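Local coordinates for hypothetical protein MJ0764 (Methanocaldococcus jannaschii, PDB 2B8M) that is of unknown function but adopts the double-stranded beta-helix fold of the RmlC-like cupins, a superfamily in which many barrels bind a metal or small ligand, at residues I32-G37 against M84-I89; S45-H50 against K100-K105; V49-I54 against L94-V99; E57-L62 against N88-I93. All coordinates share one frame; numbering follows the deposited sequence.

In the fold
Interaction 3 is the core of the set: an antiparallel strand pair, largely apolar, with one face turned into the barrel and the other toward the second subunit. Interaction 2 takes in the last rung of the same two strands, 49-55 and 93-100, and the loops beyond, where lysine, amide and hydroxyl groups and a sulfate join the packing. Interactions 1 and 4 lie on the opposite side of the chain's centre from interaction 2 and share Asn88 and Ile89. Both secure the turn between strands 83-87 and 93-100: interaction 1 to the end of strand 28-35, and interaction 4 to the start of strand 57-62. Side-chain to backbone bonds feature in both, with a carboxylate-amide bond in interaction 4 and an exposed arginine in interaction 1.

Interaction 1. Residues I32-G37 against M84-I89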
loop_
_atom_site.group_PDB
_atom_site.type_symbol
_atom_site.label_atom_id
_atom_site.label_comp_id
_atom_site.label_asym_id
_atom_site.label_seq_id
_atom_site.Cartn_x
_atom_site.Cartn_y
_atom_site.Cartn_z
ATOM N N ILE A 32 -3.445 9.470 0.275
ATOM C CA ILE A 32 -3.414 10.863 -0.165
ATOM C C ILE A 32 -4.160 11.032 -1.507
ATOM O O ILE A 32 -3.985 10.244 -2.427
ATOM C CB ILE A 32 -1.974 11.416 -0.285
ATOM C CG1 ILE A 32 -1.268 11.280 1.083
ATOM C CG2 ILE A 32 -1.994 12.865 -0.725
ATOM C CD1 ILE A 32 0.129 11.609 1.088
ATOM N N VAL A 33 -5.004 12.060 -1.553
ATOM C CA VAL A 33 -5.607 12.542 -2.765
ATOM C C VAL A 33 -5.241 13.982 -2.973
ATOM O O VAL A 33 -5.453 14.831 -2.080
ATOM C CB VAL A 33 -7.149 12.370 -2.746
ATOM C CG1 VAL A 33 -7.771 12.812 -4.073
ATOM C CG2 VAL A 33 -7.473 10.939 -2.443
ATOM N N LEU A 34 -4.696 14.261 -4.161
ATOM C CA LEU A 34 -4.359 15.620 -4.556
ATOM C C LEU A 34 -5.071 15.926 -5.820
ATOM O O LEU A 34 -4.774 15.346 -6.880
ATOM C CB LEU A 34 -2.839 15.771 -4.786
ATOM C CG LEU A 34 -1.944 15.518 -3.574
ATOM C CD1 LEU A 34 -0.511 15.698 -4.008
ATOM C CD2 LEU A 34 -2.290 16.472 -2.430
ATOM N N PRO A 35 -6.042 16.832 -5.743
ATOM C CA PRO A 35 -6.576 17.420 -6.952
ATOM C C PRO A 35 -5.516 18.169 -7.774
ATOM O O PRO A 35 -4.447 18.538 -7.261
ATOM C CB PRO A 35 -7.620 18.418 -6.425
ATOM C CG PRO A 35 -7.986 17.890 -5.088
ATOM C CD PRO A 35 -6.719 17.322 -4.531
ATOM N N ARG A 36 -5.816 18.393 -9.048
ATOM C CA ARG A 36 -4.909 19.157 -9.893
ATOM C C ARG A 36 -4.551 20.478 -9.239
ATOM O O ARG A 36 -5.428 21.220 -8.808
ATOM C CB ARG A 36 -5.500 19.462 -11.277
ATOM C CG ARG A 36 -4.439 19.862 -12.268
ATOM C CD ARG A 36 -5.039 20.320 -13.591
ATOM N NE ARG A 36 -5.739 19.234 -14.263
ATOM C CZ ARG A 36 -5.228 18.468 -15.215
ATOM N NH1 ARG A 36 -3.988 18.609 -15.626
ATOM N NH2 ARG A 36 -5.970 17.533 -15.758
ATOM N N GLY A 37 -3.251 20.778 -9.237
ATOM C CA GLY A 37 -2.694 22.014 -8.727
ATOM C C GLY A 37 -2.311 21.976 -7.256
ATOM O O GLY A 37 -1.913 23.008 -6.702
HETATM N N MSE A 84 12.296 15.422 -1.017
HETATM C CA MSE A 84 11.259 15.141 -1.990
HETATM C C MSE A 84 10.129 16.148 -2.017
HETATM O O MSE A 84 9.802 16.825 -1.020
HETATM C CB MSE A 84 10.625 13.779 -1.741
HETATM C CG MSE A 84 10.043 13.640 -0.349
HETATM SE SE MSE A 84 9.499 11.799 0.065
HETATM C CE MSE A 84 8.192 11.634 -1.241
ATOM N N LEU A 85 9.559 16.254 -3.202
ATOM C CA LEU A 85 8.329 17.004 -3.403
ATOM C C LEU A 85 7.387 16.231 -4.322
ATOM O O LEU A 85 7.810 15.775 -5.406
ATOM C CB LEU A 85 8.641 18.307 -4.070
ATOM C CG LEU A 85 7.455 19.181 -4.438
ATOM C CD1 LEU A 85 6.723 19.554 -3.184
ATOM C CD2 LEU A 85 7.891 20.353 -5.249
ATOM N N ILE A 86 6.138 16.096 -3.865
ATOM C CA ILE A 86 5.072 15.486 -4.620
ATOM C C ILE A 86 4.080 16.524 -5.022
ATOM O O ILE A 86 3.471 17.177 -4.171
ATOM C CB ILE A 86 4.344 14.404 -3.789
ATOM C CG1 ILE A 86 5.282 13.220 -3.507
ATOM C CG2 ILE A 86 3.103 13.885 -4.478
ATOM C CD1 ILE A 86 4.701 12.251 -2.478
ATOM N N GLN A 87 3.857 16.614 -6.319
ATOM C CA GLN A 87 2.894 17.533 -6.911
ATOM C C GLN A 87 1.948 16.802 -7.850
ATOM O O GLN A 87 2.318 15.797 -8.459
ATOM C CB GLN A 87 3.601 18.611 -7.726
ATOM C CG GLN A 87 4.635 19.441 -7.010
ATOM C CD GLN A 87 5.323 20.328 -7.996
ATOM O OE1 GLN A 87 5.067 21.548 -8.068
ATOM N NE2 GLN A 87 6.185 19.732 -8.797
ATOM N N ASN A 88 0.695 17.270 -7.922
ATOM C CA ASN A 88 -0.166 16.930 -9.017
ATOM C C ASN A 88 -0.348 18.085 -9.959
ATOM O O ASN A 88 -1.135 19.007 -9.725
ATOM C CB ASN A 88 -1.528 16.421 -8.548
ATOM C CG ASN A 88 -2.427 15.984 -9.710
ATOM O OD1 ASN A 88 -1.972 15.807 -10.848
ATOM N ND2 ASN A 88 -3.703 15.872 -9.442
ATOM N N ILE A 89 0.395 18.024 -11.045
ATOM C CA ILE A 89 0.315 19.022 -12.099
ATOM C C ILE A 89 -0.550 18.530 -13.266
ATOM O O ILE A 89 -1.302 19.302 -13.862
ATOM C CB ILE A 89 1.714 19.337 -12.610
ATOM C CG1 ILE A 89 2.581 19.854 -11.461
ATOM C CG2 ILE A 89 1.666 20.358 -13.743
ATOM C CD1 ILE A 89 4.006 20.128 -11.858
#
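Asn88 holds CG anti to its backbone N (chi1 -177°), which puts the amide carbon beside strand 28-35, with ND2 within bonding distance of Leu34 O, while Leu34 places its own CG anti to the carbonyl carbon (chi1 -62°), on the side where Ile86 lies. The contact joins the two sheets of the cupin double-stranded beta-helix at one end of the barrel: strand 28-35 belongs to one sheet, strand 83-87 to the other, and both run out into loops here.

The side chains of Leu34 and Ile86 meet at about a right angle, with Leu34 CD1 4.1 Å from Ile86 CG2, and Met58 and Leu60 of strand 57-62 pack on the isoleucine as well. Nearer the loops, Leu34 CB lies 4.0 Å from Asn88 CB, so the apolar packing runs up to the polar group. Asn88 ND2 then donates to Leu34 O at 2.8 Å, approaching at a tilt from the carbonyl plane. The same nitrogen lies 3.3 Å from Arg36 N, but both are donors and do not bond.

Arg36 is exposed, its chain bent at chi3. Its CG is 3.6 Å from Ile89 O, and its NH1 makes a long bond of 3.3 Å to that oxygen, bent to 135° at the hydrogen. The stronger partner of the guanidinium is Asp92, which forms a salt bridge with NH2.

Gly37 has left-handed backbone torsions that would press a CB against the preceding carbonyl oxygen. Its N donates to Asn88 O at 2.8 Å, nearly along the C=O axis.

Interaction 2. Residues S45-H50 against K100-K105; sequences SNSYVH and KAPHPK. With SO4 (sulfate ion), chain B.
Lys100 lies side by side with Val49 as an antiparallel non-hydrogen-bonded pair, the last rung of this strand pairing before the chain beyond Ala101 leaves the sheet. Its CB is 4.0 Å from Tyr48 O, and its CG packs at 4.1 Å on Val49 CG2. The chain then bends at chi3 (61°), which swings CE toward the amide of Asn46. At the tip, NZ donates to Asn46 OD1 at 2.7 Å, in the carbonyl plane and on a lone pair, and also comes within 2.6 Å of sulfate O4. Asn46 turns its other amide atom to the same ion, ND2 donating to sulfate O4 at 3.1 Å, while Pro104 CG rests 3.3 Å from Asn46 OD1.

Deeper in, Ser47 OG donates to Pro102 O over a short 2.5 Å, again in the carbonyl plane. The peptide before Pro102 is cis, and Ala101 just ahead of it keeps a backbone bond from its N to Tyr48 O. Pro102 CD lies at the edge of the Tyr48 ring, near its plane, and the ring stacks on His26 of the second subunit, so this end of the barrel also borders the dimer interface.

Lys20 and Gln28 also bond to the sulfate. The ion probably comes from the crystallisation liquor, yet two lysines and two amide nitrogens gathered round it are consistent with a locally positive patch that could accept an anion.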
loop_
_atom_site.group_PDB
_atom_site.type_symbol
_atom_site.label_atom_id
_atom_site.label_comp_id
_atom_site.label_asym_id
_atom_site.label_seq_id
_atom_site.Cartn_x
_atom_site.Cartn_y
_atom_site.Cartn_z
ATOM N N SER A 45 12.583 12.512 3.446
ATOM C CA SER A 45 11.895 11.317 3.907
ATOM C C SER A 45 12.438 10.917 5.247
ATOM O O SER A 45 13.651 10.939 5.437
ATOM C CB SER A 45 12.105 10.157 2.945
ATOM O OG SER A 45 13.479 10.060 2.623
ATOM N N ASN A 46 11.563 10.552 6.188
ATOM C CA ASN A 46 12.021 10.127 7.516
ATOM C C ASN A 46 11.952 8.616 7.712
ATOM O O ASN A 46 12.158 8.127 8.814
ATOM C CB ASN A 46 11.274 10.838 8.659
ATOM C CG ASN A 46 9.772 10.552 8.685
ATOM O OD1 ASN A 46 9.221 9.778 7.876
ATOM N ND2 ASN A 46 9.098 11.185 9.639
ATOM N N SER A 47 11.685 7.902 6.635
ATOM C CA SER A 47 11.950 6.483 6.584
ATOM C C SER A 47 12.086 6.097 5.146
ATOM O O SER A 47 12.079 6.945 4.255
ATOM C CB SER A 47 10.834 5.682 7.268
ATOM O OG SER A 47 11.162 4.290 7.493
ATOM N N TYR A 48 12.148 4.786 4.900
ATOM C CA TYR A 48 12.147 4.250 3.558
ATOM C C TYR A 48 10.707 4.257 3.045
ATOM O O TYR A 48 9.779 3.769 3.713
ATOM C CB TYR A 48 12.757 2.840 3.535
ATOM C CG TYR A 48 14.175 2.841 3.938
ATOM C CD1 TYR A 48 15.183 3.051 3.007
ATOM C CD2 TYR A 48 14.519 2.702 5.278
ATOM C CE1 TYR A 48 16.509 3.069 3.421
ATOM C CE2 TYR A 48 15.811 2.741 5.684
ATOM C CZ TYR A 48 16.814 2.928 4.744
ATOM O OH TYR A 48 18.150 2.994 5.162
ATOM N N VAL A 49 10.515 4.829 1.857
ATOM C CA VAL A 49 9.163 5.170 1.343
ATOM C C VAL A 49 8.844 4.432 0.068
ATOM O O VAL A 49 9.678 4.335 -0.829
ATOM C CB VAL A 49 9.038 6.685 1.066
ATOM C CG1 VAL A 49 7.669 7.070 0.414
ATOM C CG2 VAL A 49 9.287 7.472 2.333
ATOM N N HIS A 50 7.615 3.940 -0.001
ATOM C CA HIS A 50 7.002 3.497 -1.245
ATOM C C HIS A 50 5.657 4.158 -1.473
ATOM O O HIS A 50 4.811 4.194 -0.582
ATOM C CB HIS A 50 6.843 1.976 -1.318
ATOM C CG HIS A 50 8.127 1.237 -1.387
ATOM N ND1 HIS A 50 8.858 0.933 -0.260
ATOM C CD2 HIS A 50 8.845 0.777 -2.444
ATOM C CE1 HIS A 50 9.950 0.272 -0.622
ATOM N NE2 HIS A 50 9.988 0.209 -1.937
ATOM N N LYS A 100 5.569 3.367 4.713
ATOM C CA LYS A 100 6.857 3.702 5.296
ATOM C C LYS A 100 7.242 2.612 6.269
ATOM O O LYS A 100 6.467 2.234 7.148
ATOM C CB LYS A 100 6.805 5.073 5.976
ATOM C CG LYS A 100 6.434 6.223 5.056
ATOM C CD LYS A 100 6.002 7.430 5.844
ATOM C CE LYS A 100 7.096 7.931 6.728
ATOM N NZ LYS A 100 6.673 9.114 7.523
ATOM N N ALA A 101 8.453 2.089 6.098
ATOM C CA ALA A 101 8.969 1.050 6.997
ATOM C C ALA A 101 10.472 1.144 7.046
ATOM O O ALA A 101 11.138 1.279 6.009
ATOM C CB ALA A 101 8.551 -0.331 6.551
ATOM N N PRO A 102 11.022 1.066 8.253
ATOM C CA PRO A 102 10.326 0.888 9.541
ATOM C C PRO A 102 9.703 2.212 10.011
ATOM O O PRO A 102 9.828 3.228 9.334
ATOM C CB PRO A 102 11.471 0.520 10.474
ATOM C CG PRO A 102 12.630 1.259 9.911
ATOM C CD PRO A 102 12.472 1.186 8.436
ATOM N N HIS A 103 9.080 2.219 11.179
ATOM C CA HIS A 103 8.555 3.459 11.708
ATOM C C HIS A 103 9.737 4.441 11.843
ATOM O O HIS A 103 10.841 4.031 12.247
ATOM C CB HIS A 103 7.923 3.245 13.092
ATOM C CG HIS A 103 7.170 4.435 13.573
ATOM N ND1 HIS A 103 7.797 5.506 14.170
ATOM C CD2 HIS A 103 5.866 4.776 13.445
ATOM C CE1 HIS A 103 6.892 6.429 14.449
ATOM N NE2 HIS A 103 5.714 6.014 14.010
ATOM N N PRO A 104 9.525 5.718 11.479
ATOM C CA PRO A 104 10.575 6.732 11.585
ATOM C C PRO A 104 11.328 6.734 12.926
ATOM O O PRO A 104 12.529 6.996 12.971
ATOM C CB PRO A 104 9.807 8.025 11.355
ATOM C CG PRO A 104 8.713 7.649 10.392
ATOM C CD PRO A 104 8.334 6.248 10.779
ATOM N N LYS A 105 10.653 6.413 14.023
ATOM C CA LYS A 105 11.337 6.461 15.312
ATOM C C LYS A 105 12.518 5.501 15.357
ATOM O O LYS A 105 13.524 5.761 16.048
ATOM C CB LYS A 105 10.371 6.221 16.473
ATOM C CG LYS A 105 9.910 4.774 16.642
ATOM C CD LYS A 105 8.732 4.736 17.626
ATOM C CE LYS A 105 8.231 3.331 17.859
ATOM N NZ LYS A 105 7.295 3.346 19.030
HETATM S S SO4 B . 5.510 11.185 10.105
HETATM O O1 SO4 B . 6.149 10.082 10.827
HETATM O O2 SO4 B . 4.080 10.905 9.945
HETATM O O3 SO4 B . 5.673 12.439 10.840
HETATM O O4 SO4 B . 6.123 11.333 8.791
HETATM O O HOH W 1 13.394 8.936 11.137
#

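Interaction 3. Residues V49-I54 against L94-V99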
loop_
_atom_site.group_PDB
_atom_site.type_symbol
_atom_site.label_atom_id
_atom_site.label_comp_id
_atom_site.label_asym_id
_atom_site.label_seq_id
_atom_site.Cartn_x
_atom_site.Cartn_y
_atom_site.Cartn_z
ATOM N N VAL A 49 10.515 4.829 1.857
ATOM C CA VAL A 49 9.163 5.170 1.343
ATOM C C VAL A 49 8.844 4.432 0.068
ATOM O O VAL A 49 9.678 4.335 -0.829
ATOM C CB VAL A 49 9.038 6.685 1.066
ATOM C CG1 VAL A 49 7.669 7.070 0.414
ATOM C CG2 VAL A 49 9.287 7.472 2.333
ATOM N N HIS A 50 7.615 3.940 -0.001
ATOM C CA HIS A 50 7.002 3.497 -1.245
ATOM C C HIS A 50 5.657 4.158 -1.473
ATOM O O HIS A 50 4.811 4.194 -0.582
ATOM C CB HIS A 50 6.843 1.976 -1.318
ATOM C CG HIS A 50 8.127 1.237 -1.387
ATOM N ND1 HIS A 50 8.858 0.933 -0.260
ATOM C CD2 HIS A 50 8.845 0.777 -2.444
ATOM C CE1 HIS A 50 9.950 0.272 -0.622
ATOM N NE2 HIS A 50 9.988 0.209 -1.937
ATOM N N LEU A 51 5.519 4.693 -2.673
ATOM C CA LEU A 51 4.386 5.474 -3.114
ATOM C C LEU A 51 3.621 4.573 -4.075
ATOM O O LEU A 51 4.124 4.216 -5.124
ATOM C CB LEU A 51 4.871 6.757 -3.841
ATOM C CG LEU A 51 5.761 7.648 -2.974
ATOM C CD1 LEU A 51 6.292 8.799 -3.815
ATOM C CD2 LEU A 51 4.995 8.139 -1.769
ATOM N N ILE A 52 2.401 4.187 -3.708
ATOM C CA ILE A 52 1.606 3.290 -4.540
ATOM C C ILE A 52 0.546 4.117 -5.257
ATOM O O ILE A 52 -0.440 4.566 -4.660
ATOM C CB ILE A 52 0.942 2.162 -3.688
ATOM C CG1 ILE A 52 1.978 1.343 -2.907
ATOM C CG2 ILE A 52 0.119 1.290 -4.614
ATOM C CD1 ILE A 52 1.391 0.450 -1.830
ATOM N N ILE A 53 0.744 4.333 -6.540
ATOM C CA ILE A 53 -0.118 5.282 -7.265
ATOM C C ILE A 53 -1.302 4.564 -7.871
ATOM O O ILE A 53 -1.123 3.694 -8.735
ATOM C CB ILE A 53 0.673 6.011 -8.327
ATOM C CG1 ILE A 53 1.917 6.647 -7.688
ATOM C CG2 ILE A 53 -0.188 7.078 -9.013
ATOM C CD1 ILE A 53 2.743 7.382 -8.623
ATOM N N ILE A 54 -2.515 4.915 -7.453
ATOM C CA ILE A 54 -3.688 4.236 -7.987
ATOM C C ILE A 54 -4.576 5.065 -8.890
ATOM O O ILE A 54 -5.435 4.485 -9.546
ATOM C CB ILE A 54 -4.499 3.553 -6.904
ATOM C CG1 ILE A 54 -5.034 4.572 -5.910
ATOM C CG2 ILE A 54 -3.637 2.487 -6.125
ATOM C CD1 ILE A 54 -6.209 3.934 -5.071
ATOM N N LEU A 94 -4.950 12.888 -8.345
ATOM C CA LEU A 94 -3.863 11.966 -8.084
ATOM C C LEU A 94 -4.173 11.347 -6.762
ATOM O O LEU A 94 -4.413 12.079 -5.801
ATOM C CB LEU A 94 -2.546 12.699 -7.911
ATOM C CG LEU A 94 -1.282 12.047 -7.312
ATOM C CD1 LEU A 94 -0.824 10.825 -8.109
ATOM C CD2 LEU A 94 -0.189 13.018 -7.286
ATOM N N GLU A 95 -4.161 10.026 -6.735
ATOM C CA GLU A 95 -4.443 9.249 -5.551
ATOM C C GLU A 95 -3.334 8.221 -5.346
ATOM O O GLU A 95 -3.023 7.450 -6.253
ATOM C CB GLU A 95 -5.813 8.563 -5.668
ATOM C CG GLU A 95 -6.222 7.921 -4.383
ATOM C CD GLU A 95 -7.590 7.286 -4.429
ATOM O OE1 GLU A 95 -8.235 7.362 -5.491
ATOM O OE2 GLU A 95 -8.016 6.694 -3.405
ATOM N N PHE A 96 -2.758 8.200 -4.146
ATOM C CA PHE A 96 -1.686 7.238 -3.819
ATOM C C PHE A 96 -1.724 6.828 -2.357
ATOM O O PHE A 96 -2.308 7.533 -1.522
ATOM C CB PHE A 96 -0.298 7.728 -4.238
ATOM C CG PHE A 96 0.095 9.018 -3.655
ATOM C CD1 PHE A 96 -0.432 10.192 -4.141
ATOM C CD2 PHE A 96 1.001 9.081 -2.615
ATOM C CE1 PHE A 96 -0.050 11.430 -3.588
ATOM C CE2 PHE A 96 1.376 10.278 -2.049
ATOM C CZ PHE A 96 0.836 11.464 -2.524
ATOM N N PHE A 97 -1.108 5.692 -2.069
ATOM C CA PHE A 97 -0.758 5.324 -0.716
ATOM C C PHE A 97 0.713 5.527 -0.478
ATOM O O PHE A 97 1.520 5.359 -1.384
ATOM C CB PHE A 97 -1.130 3.877 -0.410
ATOM C CG PHE A 97 -2.605 3.629 -0.519
ATOM C CD1 PHE A 97 -3.185 3.293 -1.740
ATOM C CD2 PHE A 97 -3.417 3.769 0.601
ATOM C CE1 PHE A 97 -4.542 3.117 -1.812
ATOM C CE2 PHE A 97 -4.770 3.565 0.522
ATOM C CZ PHE A 97 -5.332 3.253 -0.672
ATOM N N VAL A 98 1.030 5.855 0.766
ATOM C CA VAL A 98 2.393 6.016 1.214
ATOM C C VAL A 98 2.637 4.921 2.234
ATOM O O VAL A 98 1.891 4.815 3.187
ATOM C CB VAL A 98 2.611 7.370 1.898
ATOM C CG1 VAL A 98 4.005 7.501 2.397
ATOM C CG2 VAL A 98 2.301 8.522 0.949
ATOM N N VAL A 99 3.662 4.096 1.992
ATOM C CA VAL A 99 4.024 3.023 2.889
ATOM C C VAL A 99 5.414 3.345 3.400
ATOM O O VAL A 99 6.340 3.598 2.634
ATOM C CB VAL A 99 4.031 1.660 2.172
ATOM C CG1 VAL A 99 4.618 0.573 3.085
ATOM C CG2 VAL A 99 2.658 1.315 1.646
HETATM O O HOH W 2 8.203 1.319 2.371
#
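Leu51 and Val98 lie side by side and point the same way, with Leu51 CD2 3.8 Å from Val98 CG2. Leu51 CD2 also lies 4.2 Å from Phe96 CD2, again with the two side chains running alongside. Phe96 CB sits 3.2 Å from Ile52 O. One step along, Ile53 CG2 meets Leu94 CD1 3.9 Å away, the two side chains crossing at an angle. On this face Met58 and Ile86, from the sheet opposite, close over Leu51 and Phe96.

Strands 49-55 and 93-100 are antiparallel neighbours in one sheet of the cupin double-stranded beta-helix, and this face of the pair lines the inside of the barrel. His50 pairs with Val99 and Ile52 with Phe97 through two backbone hydrogen bonds each; Ile54 N adds a further one to Glu95 O.

The other face carries His50, Ile52, Phe97 and Val99 and turns to the second subunit. Across the interface Ile52 packs on Phe97 of the second subunit, and Val99 on its counterpart there. Within the chain, the Ile52 and Val99 side chains meet at a slant, CD1 of Ile52 lying 3.8 Å from CG2 of Val99, and Ile54 CD1 approaches Phe97 CE1 at the same distance. Ile54 CD1 also lies 3.7 Å from CD of Glu95, whose OE2 is bonded to His31. At the far end a water sits in the plane of the His50 ring, 2.7 Å from ND1, and donates to Val99 O.

Interaction 4. Residues E57-L62 against N88-I93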
loop_
_atom_site.group_PDB
_atom_site.type_symbol
_atom_site.label_atom_id
_atom_site.label_comp_id
_atom_site.label_asym_id
_atom_site.label_seq_id
_atom_site.Cartn_x
_atom_site.Cartn_y
_atom_site.Cartn_z
ATOM N N GLU A 57 -1.558 11.129 -12.095
ATOM C CA GLU A 57 -0.154 11.263 -12.411
ATOM C C GLU A 57 0.514 12.138 -11.370
ATOM O O GLU A 57 0.030 13.235 -11.059
ATOM C CB GLU A 57 -0.005 11.898 -13.789
ATOM C CG GLU A 57 1.446 12.084 -14.264
ATOM C CD GLU A 57 1.509 12.549 -15.710
ATOM O OE1 GLU A 57 0.632 12.134 -16.501
ATOM O OE2 GLU A 57 2.411 13.339 -16.049
HETATM N N MSE A 58 1.632 11.635 -10.842
HETATM C CA MSE A 58 2.407 12.320 -9.841
HETATM C C MSE A 58 3.620 12.922 -10.493
HETATM O O MSE A 58 4.236 12.283 -11.312
HETATM C CB MSE A 58 2.893 11.308 -8.799
HETATM C CG MSE A 58 3.869 11.896 -7.812
HETATM SE SE MSE A 58 4.558 10.526 -6.614
HETATM C CE MSE A 58 2.801 10.043 -5.701
ATOM N N THR A 59 3.967 14.142 -10.095
ATOM C CA THR A 59 5.222 14.750 -10.451
ATOM C C THR A 59 6.051 14.749 -9.174
ATOM O O THR A 59 5.705 15.390 -8.168
ATOM C CB THR A 59 4.993 16.158 -11.034
ATOM O OG1 THR A 59 4.200 16.045 -12.206
ATOM C CG2 THR A 59 6.295 16.812 -11.421
ATOM N N LEU A 60 7.147 14.002 -9.223
ATOM C CA LEU A 60 8.011 13.751 -8.078
ATOM C C LEU A 60 9.390 14.350 -8.343
ATOM O O LEU A 60 10.053 14.015 -9.302
ATOM C CB LEU A 60 8.159 12.239 -7.895
ATOM C CG LEU A 60 9.031 11.831 -6.715
ATOM C CD1 LEU A 60 8.385 12.242 -5.411
ATOM C CD2 LEU A 60 9.277 10.325 -6.744
ATOM N N THR A 61 9.795 15.311 -7.527
ATOM C CA THR A 61 11.110 15.896 -7.620
ATOM C C THR A 61 11.910 15.468 -6.405
ATOM O O THR A 61 11.528 15.749 -5.267
ATOM C CB THR A 61 11.066 17.451 -7.734
ATOM O OG1 THR A 61 10.134 17.829 -8.771
ATOM C CG2 THR A 61 12.405 17.974 -8.115
ATOM N N LEU A 62 13.033 14.797 -6.669
ATOM C CA LEU A 62 13.912 14.324 -5.652
ATOM C C LEU A 62 15.245 15.033 -5.774
ATOM O O LEU A 62 15.834 15.132 -6.870
ATOM C CB LEU A 62 14.136 12.817 -5.750
ATOM C CG LEU A 62 12.924 11.908 -5.650
ATOM C CD1 LEU A 62 13.413 10.472 -5.662
ATOM C CD2 LEU A 62 12.106 12.177 -4.402
ATOM N N ASN A 88 0.695 17.270 -7.922
ATOM C CA ASN A 88 -0.166 16.930 -9.017
ATOM C C ASN A 88 -0.348 18.085 -9.959
ATOM O O ASN A 88 -1.135 19.007 -9.725
ATOM C CB ASN A 88 -1.528 16.421 -8.548
ATOM C CG ASN A 88 -2.427 15.984 -9.710
ATOM O OD1 ASN A 88 -1.972 15.807 -10.848
ATOM N ND2 ASN A 88 -3.703 15.872 -9.442
ATOM N N ILE A 89 0.395 18.024 -11.045
ATOM C CA ILE A 89 0.315 19.022 -12.099
ATOM C C ILE A 89 -0.550 18.530 -13.266
ATOM O O ILE A 89 -1.302 19.302 -13.862
ATOM C CB ILE A 89 1.714 19.337 -12.610
ATOM C CG1 ILE A 89 2.581 19.854 -11.461
ATOM C CG2 ILE A 89 1.666 20.358 -13.743
ATOM C CD1 ILE A 89 4.006 20.128 -11.858
ATOM N N ASN A 90 -0.423 17.256 -13.595
ATOM C CA ASN A 90 -0.836 16.754 -14.896
ATOM C C ASN A 90 -2.088 15.892 -14.892
ATOM O O ASN A 90 -2.419 15.332 -15.928
ATOM C CB ASN A 90 0.322 15.951 -15.519
ATOM C CG ASN A 90 1.553 16.822 -15.802
ATOM O OD1 ASN A 90 1.435 17.986 -16.130
ATOM N ND2 ASN A 90 2.735 16.249 -15.615
ATOM N N SER A 91 -2.802 15.778 -13.767
ATOM C CA SER A 91 -4.002 14.950 -13.717
ATOM C C SER A 91 -5.083 15.626 -12.889
ATOM O O SER A 91 -4.782 16.489 -12.060
ATOM C CB SER A 91 -3.714 13.557 -13.155
ATOM O OG SER A 91 -3.309 13.581 -11.790
ATOM N N ASP A 92 -6.330 15.266 -13.160
ATOM C CA ASP A 92 -7.459 15.855 -12.452
ATOM C C ASP A 92 -7.374 15.481 -10.985
ATOM O O ASP A 92 -7.610 16.316 -10.102
ATOM C CB ASP A 92 -8.796 15.381 -13.046
ATOM C CG ASP A 92 -9.138 16.066 -14.363
ATOM O OD1 ASP A 92 -8.536 17.113 -14.683
ATOM O OD2 ASP A 92 -10.003 15.531 -15.094
ATOM N N ILE A 93 -7.051 14.218 -10.742
ATOM C CA ILE A 93 -6.999 13.666 -9.409
ATOM C C ILE A 93 -5.839 12.673 -9.316
ATOM O O ILE A 93 -5.782 11.685 -10.070
ATOM C CB ILE A 93 -8.301 12.901 -9.037
ATOM C CG1 ILE A 93 -9.528 13.817 -8.986
ATOM C CG2 ILE A 93 -8.141 12.168 -7.719
ATOM C CD1 ILE A 93 -9.557 14.763 -7.773
HETATM O O HOH W 3 1.290 15.470 -12.044
#
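Ser91 OG is gripped from two directions: it accepts from Glu57 N at 3.0 Å, with an angle of 161° at the hydrogen, and donates to Asn88 OD1 at 2.8 Å. Chi1 of 65°, with OG between the backbone N and the carbonyl carbon, puts the hydroxyl within reach of both. The bond to OD1 comes in above the carbonyl plane, whereas Ser91 N reaches the same oxygen in the plane, on a lone pair, at 3.0 Å. This last bond, to the backbone N three residues on, makes an Asx motif of the turn between strands 83-87 and 93-100. In the cupin barrel that turn connects the two sheets, and here it rests on the first residues of strand 57-62.

Glu57 extends its side chain to Asn90, whose ND2 donates to OE2 at 3.0 Å from above the carboxylate plane, the two flat groups being 64° apart. OE1 of the same carboxylate forms a salt bridge with Lys71. A water bridges the segments, donating to Glu57 O at 2.7 Å and to Thr59 OG1 and accepting from Asn90 N. Thr59 OG1 is also bonded to Asn69 on the neighbouring strand, and Thr59 CG2 packs on Ile89 CD1 at 4.1 Å.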